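Local coordinates for protein multiheme cytochrome cf (Carboxydothermus ferrireducens DSM 11255, PDB 6QVM) that probably passes electrons along a chain of c-type hemes, from its place in the S-layer, to insoluble Fe(III) substrates outside the cell, at residues 36-40 with 75-81; 108-112 with 205-210; 218-224 with 357-363. All coordinates share one frame; numbering follows the deposited sequence.

Interaction 1 of 3, residues 36-40 with 75-81; sequences SYCHQ and IPLTERG. With HEC (heme c), chain E.
The imidazole of His-39 has Ile-75 CD1 over one face, displaced toward the rim and 3.7 Å from the ring centroid, while the carbonyl oxygen of Ile-75 lies at its edge in the ring plane. ND1 gives that oxygen a nearly straight hydrogen bond (3.0 Å, 173° at the hydrogen), so a methyl above and a carbonyl at the rim, both from Ile-75, fix how the ring is turned. The second flat group, the phenol of Tyr-37, receives Arg-80 CB over one face. The arginine, bent at its second torsion (chi2 -72°), then runs on past the ring, and its CD comes 3.5 Å from Tyr-37 OH. A water links Tyr-37 OH with Arg-80 NH1, but the stronger partners of these ends are Asp-94 for the phenol and Val-93 O for NH1.

Cys-38 and His-39 close a CXXCH heme-binding motif: Cys-38 SG is bonded to the heme carbon CAC. His-39 NE2 binds the heme iron FE at 1.9 Å. The sixth ligand is the nitrogen of Thr-24, the first modelled residue and probably the free amino terminus of the mature chain, as in cytochrome f. The carbonyl of Ile-75 is thus a second-shell group, orienting the iron ligand and probably making its ring more electron-donating.

The backbones of His-39 and Leu-77 form a single beta bridge, flanked by the hydrogen bonds Thr-78 N to Cys-38 O and Gln-40 N to Pro-76 O. Outside the bridge, NE2 of the extended Gln-40 side chain donates to Leu-77 O at 3.1 Å, and that carbonyl oxygen lies in the plane of the amide. Thr-78, the N-cap of helix 79-86, uses OG1 twice, donating to Tyr-37 O at 2.7 Å and accepting from Gly-81 N.

Interaction 2 of 3, residues 108-112 with 205-210; sequences EFARV and AFNAVQ
Phe-206 drives its ring between Glu-108, Phe-109, Arg-111 and Val-112 as a knob into a hole; with CG anti to the backbone N (chi1 -177°), the ring reaches across to helix 102-113. Val-112 CG2 touches CE1 of this ring at 3.5 Å, and the two side chains meet at a slant. Phe-109 slides past Phe-206 in the opposite direction, bringing CE1 to the rim of the neighbouring ring, while its own face takes Val-209 CG2, 4.1 Å from the centroid; Ala-205 CB lies at its edge.

Within one helix, Arg-111 grips the buried carboxylate of Glu-108 side-on, NE to OE1 and NH2 to OE2, each bond nearly straight. NH2 also sits at the edge of the Phe-206 ring, and Glu-108 OE2 comes 3.4 Å from Phe-206 CZ. OE2 has a second charge to serve, Arg-80. An alanine at Glu-108 is likely to leave Arg-111 and Arg-80 without their shared carboxylate and to open a gap beside the tip of Phe-206.

The helix segments run nearly parallel, 13° apart with axes 10.0 Å from each other, and both lean on helix 129-139, a packing of three helices consistent with an S-layer-binding domain.

Interaction 3 of 3, residues 218-224 with 357-363; sequences PAPTAYA and PGALHAA. With HEC (heme c), chain G.
With its first torsion at -74°, Tyr-223 holds CG opposite the carbonyl carbon, and the phenol swings back under Pro-357 although CB starts out away from it. Pro-357 CA then stands over one ring face, 3.9 Å from the centroid, while Pro-357 CG approaches the hydroxyl end. Leu-360, with CG opposite its backbone nitrogen (chi1 180°), lays CD1 against Pro-218 O.

The arrangement is a type I turn, Ala-219 to Ala-222, docked on the start of the short helix 359-362, whose His-361 supplies an axial ligand to a heme c. The other ligand is His-233, from the heme's own CXXCH motif, so the iron is bis-histidine coordinated. His-361 makes no contact with 218-224; its NE2 binds the iron, and its ND1 is hydrogen-bonded to Asp-366 O.

One direct hydrogen bond joins the backbones: Ala-359 N, in the first turn of the helix, donates to Ala-222 O at 3.1 Å. A water fills the angle beside it, accepting from Leu-360 N and lying within bonding distance of Ala-219 O and Ala-222 O. The helix start, whose N-H groups would otherwise need partners, is thereby met by turn carbonyls, directly or through water. Glu-352 ties the two segments from outside, OE1 accepting from both Ala-224 N and Gly-358 N.

Apolar contacts finish the seam. Ala-359 CB touches both Pro-218 CB, at 3.7 Å, and Ala-222 CB, at 3.6 Å, and Ala-363 CB meets the ring of Pro-218 at CD. Gly-358, the N-cap, leaves no room for a side chain, since a CB there would run into heme carbon CBB. Ala-224 reaches both partners at once: its methyl touches Ala-359 CA at 3.8 Å and the same heme carbon CBB at 3.9 Å.

Overall arrangement
Chemistry follows place in this chain. Interaction 2 is the buried, heme-free case, two helices locked by aromatic and aliphatic side chains with a salt bridge inside one helix beside the seam. Interaction 1 is partly buried and relies on hydrogen bonds of backbone and side chains, one of which orients a heme ligand; interaction 3, at the surface, combines a turn, a water and small apolar residues beside another heme. Interactions 1 and 2, centres about 19 Å apart, touch through Glu-79 with Arg-111 and Arg-80 with Glu-108, salt bridges that join consecutive helices 79-86 and 102-113. Interaction 3 makes no direct touch with either, yet Leu-77 of interaction 1 is backbone-bonded to Thr-364, immediately after 357-363.

Interaction 1 of 3, residues 36-40 with 75-81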
loop_
_atom_site.group_PDB
_atom_site.type_symbol
_atom_site.label_atom_id
_atom_site.label_comp_id
_atom_site.label_asym_id
_atom_site.label_seq_id
_atom_site.Cartn_x
_atom_site.Cartn_y
_atom_site.Cartn_z
ATOM N N SER A 36 3.463 -15.373 28.653
ATOM C CA SER A 36 2.942 -16.555 27.978
ATOM C C SER A 36 1.444 -16.471 27.707
ATOM O O SER A 36 0.919 -17.309 26.965
ATOM C CB SER A 36 3.248 -17.800 28.812
ATOM O OG SER A 36 2.443 -17.834 29.979
ATOM N N TYR A 37 0.749 -15.497 28.297
ATOM C CA TYR A 37 -0.676 -15.321 28.028
ATOM C C TYR A 37 -0.904 -14.823 26.604
ATOM O O TYR A 37 -1.825 -15.283 25.918
ATOM C CB TYR A 37 -1.276 -14.360 29.058
ATOM C CG TYR A 37 -2.783 -14.199 28.995
ATOM C CD1 TYR A 37 -3.628 -15.177 29.504
ATOM C CD2 TYR A 37 -3.360 -13.063 28.438
ATOM C CE1 TYR A 37 -5.005 -15.034 29.451
ATOM C CE2 TYR A 37 -4.739 -12.912 28.379
ATOM C CZ TYR A 37 -5.557 -13.898 28.895
ATOM O OH TYR A 37 -6.928 -13.758 28.844
ATOM N N CYS A 38 -0.058 -13.903 26.135
ATOM C CA CYS A 38 -0.175 -13.339 24.799
ATOM C C CYS A 38 0.904 -13.807 23.836
ATOM O O CYS A 38 0.712 -13.696 22.622
ATOM C CB CYS A 38 -0.136 -11.808 24.858
ATOM S SG CYS A 38 -1.431 -11.059 25.877
ATOM N N HIS A 39 2.028 -14.315 24.335
ATOM C CA HIS A 39 3.138 -14.739 23.494
ATOM C C HIS A 39 3.334 -16.243 23.598
ATOM O O HIS A 39 3.158 -16.832 24.669
ATOM C CB HIS A 39 4.441 -14.034 23.885
ATOM C CG HIS A 39 4.417 -12.555 23.670
ATOM N ND1 HIS A 39 4.722 -11.973 22.457
ATOM C CD2 HIS A 39 4.124 -11.538 24.512
ATOM C CE1 HIS A 39 4.615 -10.660 22.564
ATOM N NE2 HIS A 39 4.256 -10.370 23.801
ATOM N N GLN A 40 3.705 -16.859 22.479
ATOM C CA GLN A 40 4.080 -18.263 22.483
ATOM C C GLN A 40 5.483 -18.433 23.049
ATOM O O GLN A 40 6.366 -17.594 22.847
ATOM C CB GLN A 40 4.010 -18.854 21.076
ATOM C CG GLN A 40 2.598 -18.925 20.512
ATOM C CD GLN A 40 2.566 -19.426 19.082
ATOM O OE1 GLN A 40 3.130 -20.471 18.770
ATOM N NE2 GLN A 40 1.921 -18.671 18.200
ATOM N N ILE A 75 8.758 -14.530 19.564
ATOM C CA ILE A 75 7.631 -14.856 20.432
ATOM C C ILE A 75 6.328 -14.487 19.730
ATOM O O ILE A 75 5.744 -13.429 20.008
ATOM C CB ILE A 75 7.764 -14.157 21.795
ATOM C CG1 ILE A 75 8.230 -12.707 21.623
ATOM C CG2 ILE A 75 8.741 -14.916 22.669
ATOM C CD1 ILE A 75 8.094 -11.881 22.885
ATOM N N PRO A 76 5.833 -15.321 18.815
ATOM C CA PRO A 76 4.580 -14.997 18.125
ATOM C C PRO A 76 3.404 -14.990 19.091
ATOM O O PRO A 76 3.443 -15.578 20.175
ATOM C CB PRO A 76 4.440 -16.114 17.080
ATOM C CG PRO A 76 5.803 -16.777 17.021
ATOM C CD PRO A 76 6.359 -16.632 18.406
ATOM N N LEU A 77 2.331 -14.324 18.670
ATOM C CA LEU A 77 1.190 -14.122 19.548
ATOM C C LEU A 77 0.357 -15.390 19.669
ATOM O O LEU A 77 0.208 -16.155 18.713
ATOM C CB LEU A 77 0.320 -12.978 19.032
ATOM C CG LEU A 77 0.997 -11.616 18.894
ATOM C CD1 LEU A 77 0.067 -10.625 18.211
ATOM C CD2 LEU A 77 1.428 -11.092 20.252
ATOM N N THR A 78 -0.178 -15.610 20.867
ATOM C CA THR A 78 -1.220 -16.602 21.066
ATOM C C THR A 78 -2.553 -16.053 20.558
ATOM O O THR A 78 -2.648 -14.910 20.104
ATOM C CB THR A 78 -1.328 -16.978 22.545
ATOM O OG1 THR A 78 -1.720 -15.829 23.310
ATOM C CG2 THR A 78 0.011 -17.491 23.066
ATOM N N GLU A 79 -3.600 -16.879 20.635
ATOM C CA GLU A 79 -4.933 -16.392 20.296
ATOM C C GLU A 79 -5.295 -15.196 21.166
ATOM O O GLU A 79 -5.849 -14.200 20.687
ATOM C CB GLU A 79 -5.969 -17.499 20.469
ATOM C CG GLU A 79 -7.397 -17.033 20.226
ATOM C CD GLU A 79 -8.416 -18.153 20.380
ATOM O OE1 GLU A 79 -8.177 -19.100 21.173
ATOM O OE2 GLU A 79 -9.459 -18.086 19.694
ATOM N N ARG A 80 -4.979 -15.285 22.459
ATOM C CA ARG A 80 -5.275 -14.189 23.376
ATOM C C ARG A 80 -4.517 -12.926 22.988
ATOM O O ARG A 80 -5.046 -11.813 23.107
ATOM C CB ARG A 80 -4.953 -14.599 24.815
ATOM C CG ARG A 80 -5.881 -15.667 25.360
ATOM C CD ARG A 80 -7.266 -15.094 25.627
ATOM N NE ARG A 80 -8.311 -16.111 25.581
ATOM C CZ ARG A 80 -9.608 -15.837 25.650
ATOM N NH1 ARG A 80 -10.006 -14.579 25.775
ATOM N NH2 ARG A 80 -10.505 -16.810 25.583
ATOM N N GLY A 81 -3.271 -13.076 22.531
ATOM C CA GLY A 81 -2.517 -11.911 22.085
ATOM C C GLY A 81 -3.107 -11.286 20.835
ATOM O O GLY A 81 -3.206 -10.059 20.719
HETATM FE FE HEC E . 4.373 -8.576 24.453
HETATM C CHA HEC E . 5.098 -7.250 21.359
HETATM C CHB HEC E . 7.722 -8.972 25.058
HETATM C CHC HEC E . 3.651 -9.683 27.637
HETATM C CHD HEC E . 0.978 -8.506 23.734
HETATM N NA HEC E . 6.080 -8.175 23.414
HETATM C C1A HEC E . 6.157 -7.664 22.133
HETATM C C2A HEC E . 7.549 -7.622 21.739
HETATM C C3A HEC E . 8.273 -8.114 22.759
HETATM C C4A HEC E . 7.363 -8.467 23.829
HETATM C CMA HEC E . 9.806 -8.272 22.813
HETATM C CAA HEC E . 8.061 -7.125 20.365
HETATM C CBA HEC E . 8.897 -5.858 20.529
HETATM C CGA HEC E . 8.003 -4.662 20.716
HETATM O O1A HEC E . 8.402 -3.737 21.471
HETATM O O2A HEC E . 6.900 -4.629 20.110
HETATM N NB HEC E . 5.471 -9.218 26.044
HETATM C C1B HEC E . 6.853 -9.259 26.091
HETATM C C2B HEC E . 7.239 -9.668 27.424
HETATM C C3B HEC E . 6.117 -9.878 28.140
HETATM C C4B HEC E . 4.982 -9.583 27.286
HETATM C CMB HEC E . 8.707 -9.859 27.872
HETATM C CAB HEC E . 6.017 -10.335 29.616
HETATM C CBB HEC E . 6.656 -9.309 30.580
HETATM N NC HEC E . 2.652 -9.041 25.469
HETATM C C1C HEC E . 2.582 -9.445 26.792
HETATM C C2C HEC E . 1.181 -9.588 27.155
HETATM C C3C HEC E . 0.434 -9.212 26.092
HETATM C C4C HEC E . 1.352 -8.889 25.007
HETATM C CMC HEC E . 0.684 -9.965 28.571
HETATM C CAC HEC E . -1.118 -9.190 25.953
HETATM C CBC HEC E . -1.821 -8.292 26.998
HETATM N ND HEC E . 3.219 -7.977 22.806
HETATM C C1D HEC E . 1.826 -8.039 22.749
HETATM C C2D HEC E . 1.395 -7.521 21.474
HETATM C C3D HEC E . 2.684 -7.135 20.738
HETATM C C4D HEC E . 3.762 -7.447 21.640
HETATM C CMD HEC E . -0.054 -7.383 20.963
HETATM C CAD HEC E . 2.821 -6.513 19.336
HETATM C CBD HEC E . 2.712 -5.001 19.512
HETATM C CGD HEC E . 2.914 -4.292 18.197
HETATM O O1D HEC E . 3.859 -4.661 17.448
HETATM O O2D HEC E . 2.132 -3.347 17.912
HETATM O O HOH W 1 -8.590 -12.347 26.715
#

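Interaction 2 of 3, residues 108-112 with 205-210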
loop_
_atom_site.group_PDB
_atom_site.type_symbol
_atom_site.label_atom_id
_atom_site.label_comp_id
_atom_site.label_asym_id
_atom_site.label_seq_id
_atom_site.Cartn_x
_atom_site.Cartn_y
_atom_site.Cartn_z
ATOM N N GLU A 108 -18.297 -14.930 24.461
ATOM C CA GLU A 108 -17.265 -15.895 24.098
ATOM C C GLU A 108 -17.837 -17.084 23.336
ATOM O O GLU A 108 -17.215 -17.560 22.380
ATOM C CB GLU A 108 -16.523 -16.365 25.346
ATOM C CG GLU A 108 -15.388 -15.443 25.780
ATOM C CD GLU A 108 -14.252 -15.400 24.769
ATOM O OE1 GLU A 108 -14.215 -14.459 23.949
ATOM O OE2 GLU A 108 -13.405 -16.318 24.785
ATOM N N PHE A 109 -19.004 -17.586 23.751
ATOM C CA PHE A 109 -19.655 -18.656 23.001
ATOM C C PHE A 109 -19.960 -18.214 21.575
ATOM O O PHE A 109 -19.818 -18.999 20.631
ATOM C CB PHE A 109 -20.937 -19.102 23.712
ATOM C CG PHE A 109 -20.713 -20.116 24.804
ATOM C CD1 PHE A 109 -19.637 -20.004 25.670
ATOM C CD2 PHE A 109 -21.590 -21.175 24.969
ATOM C CE1 PHE A 109 -19.432 -20.939 26.675
ATOM C CE2 PHE A 109 -21.395 -22.110 25.972
ATOM C CZ PHE A 109 -20.311 -21.995 26.823
ATOM N N ALA A 110 -20.371 -16.957 21.397
ATOM C CA ALA A 110 -20.629 -16.450 20.054
ATOM C C ALA A 110 -19.338 -16.327 19.256
ATOM O O ALA A 110 -19.262 -16.783 18.110
ATOM C CB ALA A 110 -21.349 -15.107 20.128
ATOM N N ARG A 111 -18.306 -15.723 19.847
ATOM C CA ARG A 111 -17.056 -15.511 19.124
ATOM C C ARG A 111 -16.497 -16.817 18.571
ATOM O O ARG A 111 -16.136 -16.904 17.390
ATOM C CB ARG A 111 -16.028 -14.850 20.039
ATOM C CG ARG A 111 -14.637 -14.783 19.419
ATOM C CD ARG A 111 -13.591 -14.245 20.375
ATOM N NE ARG A 111 -13.270 -15.174 21.460
ATOM C CZ ARG A 111 -12.519 -16.266 21.323
ATOM N NH1 ARG A 111 -12.014 -16.584 20.142
ATOM N NH2 ARG A 111 -12.261 -17.044 22.366
ATOM N N VAL A 112 -16.399 -17.840 19.422
ATOM C CA VAL A 112 -15.753 -19.082 19.014
ATOM C C VAL A 112 -16.601 -19.813 17.980
ATOM O O VAL A 112 -16.074 -20.408 17.031
ATOM C CB VAL A 112 -15.453 -19.951 20.250
ATOM C CG1 VAL A 112 -14.968 -21.335 19.834
ATOM C CG2 VAL A 112 -14.430 -19.261 21.122
ATOM N N ALA A 205 -17.734 -26.245 29.644
ATOM C CA ALA A 205 -18.638 -26.032 28.519
ATOM C C ALA A 205 -17.935 -25.280 27.395
ATOM O O ALA A 205 -18.083 -25.624 26.217
ATOM C CB ALA A 205 -19.890 -25.289 28.980
ATOM N N PHE A 206 -17.155 -24.253 27.745
ATOM C CA PHE A 206 -16.409 -23.493 26.743
ATOM C C PHE A 206 -15.421 -24.384 25.994
ATOM O O PHE A 206 -15.255 -24.250 24.776
ATOM C CB PHE A 206 -15.688 -22.324 27.421
ATOM C CG PHE A 206 -14.942 -21.430 26.473
ATOM C CD1 PHE A 206 -15.601 -20.783 25.441
ATOM C CD2 PHE A 206 -13.579 -21.227 26.622
ATOM C CE1 PHE A 206 -14.911 -19.950 24.570
ATOM C CE2 PHE A 206 -12.883 -20.401 25.753
ATOM C CZ PHE A 206 -13.551 -19.761 24.726
ATOM N N ASN A 207 -14.781 -25.321 26.705
ATOM C CA ASN A 207 -13.853 -26.242 26.057
ATOM C C ASN A 207 -14.562 -27.088 25.005
ATOM O O ASN A 207 -13.988 -27.392 23.953
ATOM C CB ASN A 207 -13.170 -27.131 27.101
ATOM C CG ASN A 207 -12.199 -26.361 27.972
ATOM O OD1 ASN A 207 -11.784 -25.251 27.625
ATOM N ND2 ASN A 207 -11.851 -26.933 29.119
ATOM N N ALA A 208 -15.805 -27.487 25.277
ATOM C CA ALA A 208 -16.563 -28.259 24.298
ATOM C C ALA A 208 -16.902 -27.426 23.066
ATOM O O ALA A 208 -16.946 -27.956 21.950
ATOM C CB ALA A 208 -17.838 -28.808 24.934
ATOM N N VAL A 209 -17.148 -26.126 23.251
ATOM C CA VAL A 209 -17.320 -25.233 22.109
ATOM C C VAL A 209 -16.009 -25.094 21.343
ATOM O O VAL A 209 -15.988 -25.120 20.107
ATOM C CB VAL A 209 -17.849 -23.864 22.574
ATOM C CG1 VAL A 209 -18.023 -22.938 21.389
ATOM C CG2 VAL A 209 -19.155 -24.018 23.338
ATOM N N GLN A 210 -14.892 -24.963 22.065
ATOM C CA GLN A 210 -13.591 -24.852 21.411
ATOM C C GLN A 210 -13.202 -26.136 20.689
ATOM O O GLN A 210 -12.491 -26.085 19.680
ATOM C CB GLN A 210 -12.515 -24.481 22.431
ATOM C CG GLN A 210 -12.422 -22.997 22.721
ATOM C CD GLN A 210 -11.384 -22.680 23.781
ATOM O OE1 GLN A 210 -11.360 -23.294 24.848
ATOM N NE2 GLN A 210 -10.509 -21.727 23.488
HETATM O O HOH W 2 -10.994 -19.429 21.917
#

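Interaction 3 of 3, residues 218-224 with 357-363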
loop_
_atom_site.group_PDB
_atom_site.type_symbol
_atom_site.label_atom_id
_atom_site.label_comp_id
_atom_site.label_asym_id
_atom_site.label_seq_id
_atom_site.Cartn_x
_atom_site.Cartn_y
_atom_site.Cartn_z
ATOM N N PRO A 218 -3.209 -21.366 9.807
ATOM C CA PRO A 218 -3.366 -21.222 8.355
ATOM C C PRO A 218 -2.111 -21.618 7.597
ATOM O O PRO A 218 -0.990 -21.512 8.097
ATOM C CB PRO A 218 -3.652 -19.722 8.168
ATOM C CG PRO A 218 -3.976 -19.202 9.545
ATOM C CD PRO A 218 -3.187 -20.060 10.482
ATOM N N ALA A 219 -2.322 -22.075 6.365
ATOM C CA ALA A 219 -1.213 -22.435 5.501
ATOM C C ALA A 219 -0.428 -21.186 5.095
ATOM O O ALA A 219 -0.966 -20.075 5.102
ATOM C CB ALA A 219 -1.727 -23.158 4.261
ATOM N N PRO A 220 0.850 -21.339 4.735
ATOM C CA PRO A 220 1.632 -20.168 4.304
ATOM C C PRO A 220 1.051 -19.462 3.092
ATOM O O PRO A 220 1.413 -18.310 2.837
ATOM C CB PRO A 220 3.014 -20.757 3.990
ATOM C CG PRO A 220 3.066 -22.034 4.779
ATOM C CD PRO A 220 1.664 -22.566 4.766
ATOM N N THR A 221 0.146 -20.101 2.356
ATOM C CA THR A 221 -0.391 -19.555 1.121
ATOM C C THR A 221 -1.789 -18.967 1.275
ATOM O O THR A 221 -2.328 -18.435 0.299
ATOM C CB THR A 221 -0.424 -20.645 0.049
ATOM O OG1 THR A 221 -1.048 -21.809 0.597
ATOM C CG2 THR A 221 0.988 -20.989 -0.402
ATOM N N ALA A 222 -2.385 -19.035 2.464
ATOM C CA ALA A 222 -3.760 -18.592 2.656
ATOM C C ALA A 222 -3.824 -17.081 2.845
ATOM O O ALA A 222 -2.882 -16.455 3.339
ATOM C CB ALA A 222 -4.398 -19.295 3.856
ATOM N N TYR A 223 -4.960 -16.505 2.458
ATOM C CA TYR A 223 -5.195 -15.072 2.551
ATOM C C TYR A 223 -6.155 -14.759 3.693
ATOM O O TYR A 223 -7.035 -15.558 4.024
ATOM C CB TYR A 223 -5.743 -14.520 1.229
ATOM C CG TYR A 223 -4.690 -14.420 0.145
ATOM C CD1 TYR A 223 -4.290 -15.548 -0.566
ATOM C CD2 TYR A 223 -4.090 -13.205 -0.163
ATOM C CE1 TYR A 223 -3.329 -15.470 -1.554
ATOM C CE2 TYR A 223 -3.121 -13.116 -1.148
ATOM C CZ TYR A 223 -2.749 -14.251 -1.841
ATOM O OH TYR A 223 -1.791 -14.156 -2.820
ATOM N N ALA A 224 -5.977 -13.580 4.294
ATOM C CA ALA A 224 -6.754 -13.177 5.461
ATOM C C ALA A 224 -7.859 -12.180 5.144
ATOM O O ALA A 224 -8.881 -12.167 5.836
ATOM C CB ALA A 224 -5.834 -12.574 6.525
ATOM N N PRO A 357 0.310 -13.423 0.664
ATOM C CA PRO A 357 -0.608 -14.159 1.547
ATOM C C PRO A 357 -0.305 -13.868 3.008
ATOM O O PRO A 357 0.831 -14.005 3.460
ATOM C CB PRO A 357 -0.331 -15.627 1.197
ATOM C CG PRO A 357 0.332 -15.583 -0.158
ATOM C CD PRO A 357 1.131 -14.324 -0.159
ATOM N N GLY A 358 -1.328 -13.462 3.755
ATOM C CA GLY A 358 -1.090 -12.971 5.098
ATOM C C GLY A 358 -1.888 -13.638 6.201
ATOM O O GLY A 358 -1.891 -13.155 7.336
ATOM N N ALA A 359 -2.560 -14.752 5.891
ATOM C CA ALA A 359 -3.383 -15.420 6.897
ATOM C C ALA A 359 -2.526 -15.924 8.052
ATOM O O ALA A 359 -2.872 -15.746 9.226
ATOM C CB ALA A 359 -4.168 -16.568 6.267
ATOM N N LEU A 360 -1.404 -16.575 7.736
ATOM C CA LEU A 360 -0.508 -17.051 8.786
ATOM C C LEU A 360 0.056 -15.890 9.597
ATOM O O LEU A 360 0.184 -15.984 10.824
ATOM C CB LEU A 360 0.621 -17.886 8.184
ATOM C CG LEU A 360 1.664 -18.461 9.152
ATOM C CD1 LEU A 360 1.009 -19.297 10.239
ATOM C CD2 LEU A 360 2.693 -19.288 8.389
ATOM N N HIS A 361 0.397 -14.784 8.930
ATOM C CA HIS A 361 0.849 -13.597 9.650
ATOM C C HIS A 361 -0.259 -13.036 10.533
ATOM O O HIS A 361 -0.025 -12.674 11.693
ATOM C CB HIS A 361 1.328 -12.532 8.667
ATOM C CG HIS A 361 1.493 -11.185 9.289
ATOM N ND1 HIS A 361 2.522 -10.890 10.158
ATOM C CD2 HIS A 361 0.747 -10.060 9.192
ATOM C CE1 HIS A 361 2.417 -9.633 10.550
ATOM N NE2 HIS A 361 1.341 -9.109 9.987
ATOM N N ALA A 362 -1.483 -12.967 10.002
ATOM C CA ALA A 362 -2.594 -12.385 10.745
ATOM C C ALA A 362 -2.971 -13.202 11.975
ATOM O O ALA A 362 -3.598 -12.661 12.894
ATOM C CB ALA A 362 -3.812 -12.235 9.831
ATOM N N ALA A 363 -2.609 -14.483 12.011
ATOM C CA ALA A 363 -2.919 -15.329 13.154
ATOM C C ALA A 363 -1.807 -15.357 14.194
ATOM O O ALA A 363 -1.996 -15.945 15.265
ATOM C CB ALA A 363 -3.220 -16.759 12.692
HETATM FE FE HEC G . 0.777 -7.329 10.488
HETATM C CHA HEC G . 4.074 -6.560 11.086
HETATM C CHB HEC G . 1.140 -6.299 7.225
HETATM C CHC HEC G . -2.419 -8.383 9.782
HETATM C CHD HEC G . 0.166 -7.790 13.834
HETATM N NA HEC G . 2.299 -6.550 9.371
HETATM C C1A HEC G . 3.595 -6.340 9.809
HETATM C C2A HEC G . 4.363 -5.825 8.692
HETATM C C3A HEC G . 3.554 -5.750 7.629
HETATM C C4A HEC G . 2.243 -6.202 8.037
HETATM C CMA HEC G . 3.950 -5.260 6.220
HETATM C CAA HEC G . 5.859 -5.455 8.735
HETATM C CBA HEC G . 6.651 -6.733 8.455
HETATM C CGA HEC G . 8.133 -6.455 8.496
HETATM O O1A HEC G . 8.609 -5.784 9.455
HETATM O O2A HEC G . 8.837 -6.915 7.557
HETATM N NB HEC G . -0.445 -7.291 8.824
HETATM C C1B HEC G . -0.024 -6.973 7.545
HETATM C C2B HEC G . -1.016 -7.475 6.608
HETATM C C3B HEC G . -2.012 -8.040 7.321
HETATM C C4B HEC G . -1.662 -7.937 8.726
HETATM C CMB HEC G . -0.934 -7.302 5.073
HETATM C CAB HEC G . -3.297 -8.710 6.781
HETATM C CBB HEC G . -2.949 -10.029 6.056
HETATM N NC HEC G . -0.826 -7.936 11.597
HETATM C C1C HEC G . -2.054 -8.335 11.106
HETATM C C2C HEC G . -2.858 -8.852 12.196
HETATM C C3C HEC G . -2.178 -8.622 13.339
HETATM C C4C HEC G . -0.875 -8.078 12.972
HETATM C CMC HEC G . -4.333 -9.308 12.061
HETATM C CAC HEC G . -2.654 -8.918 14.787
HETATM C CBC HEC G . -2.893 -10.426 14.981
HETATM N ND HEC G . 1.941 -7.184 12.187
HETATM C C1D HEC G . 1.463 -7.462 13.468
HETATM C C2D HEC G . 2.559 -7.325 14.395
HETATM C C3D HEC G . 3.781 -6.951 13.550
HETATM C C4D HEC G . 3.303 -6.878 12.187
HETATM C CMD HEC G . 2.503 -7.541 15.919
HETATM C CAD HEC G . 5.210 -6.704 14.070
HETATM C CBD HEC G . 5.286 -5.290 14.628
HETATM C CGD HEC G . 5.090 -4.320 13.494
HETATM O O1D HEC G . 6.006 -4.216 12.638
HETATM O O2D HEC G . 4.022 -3.657 13.445
HETATM O O HOH W 3 -0.682 -17.186 4.934
#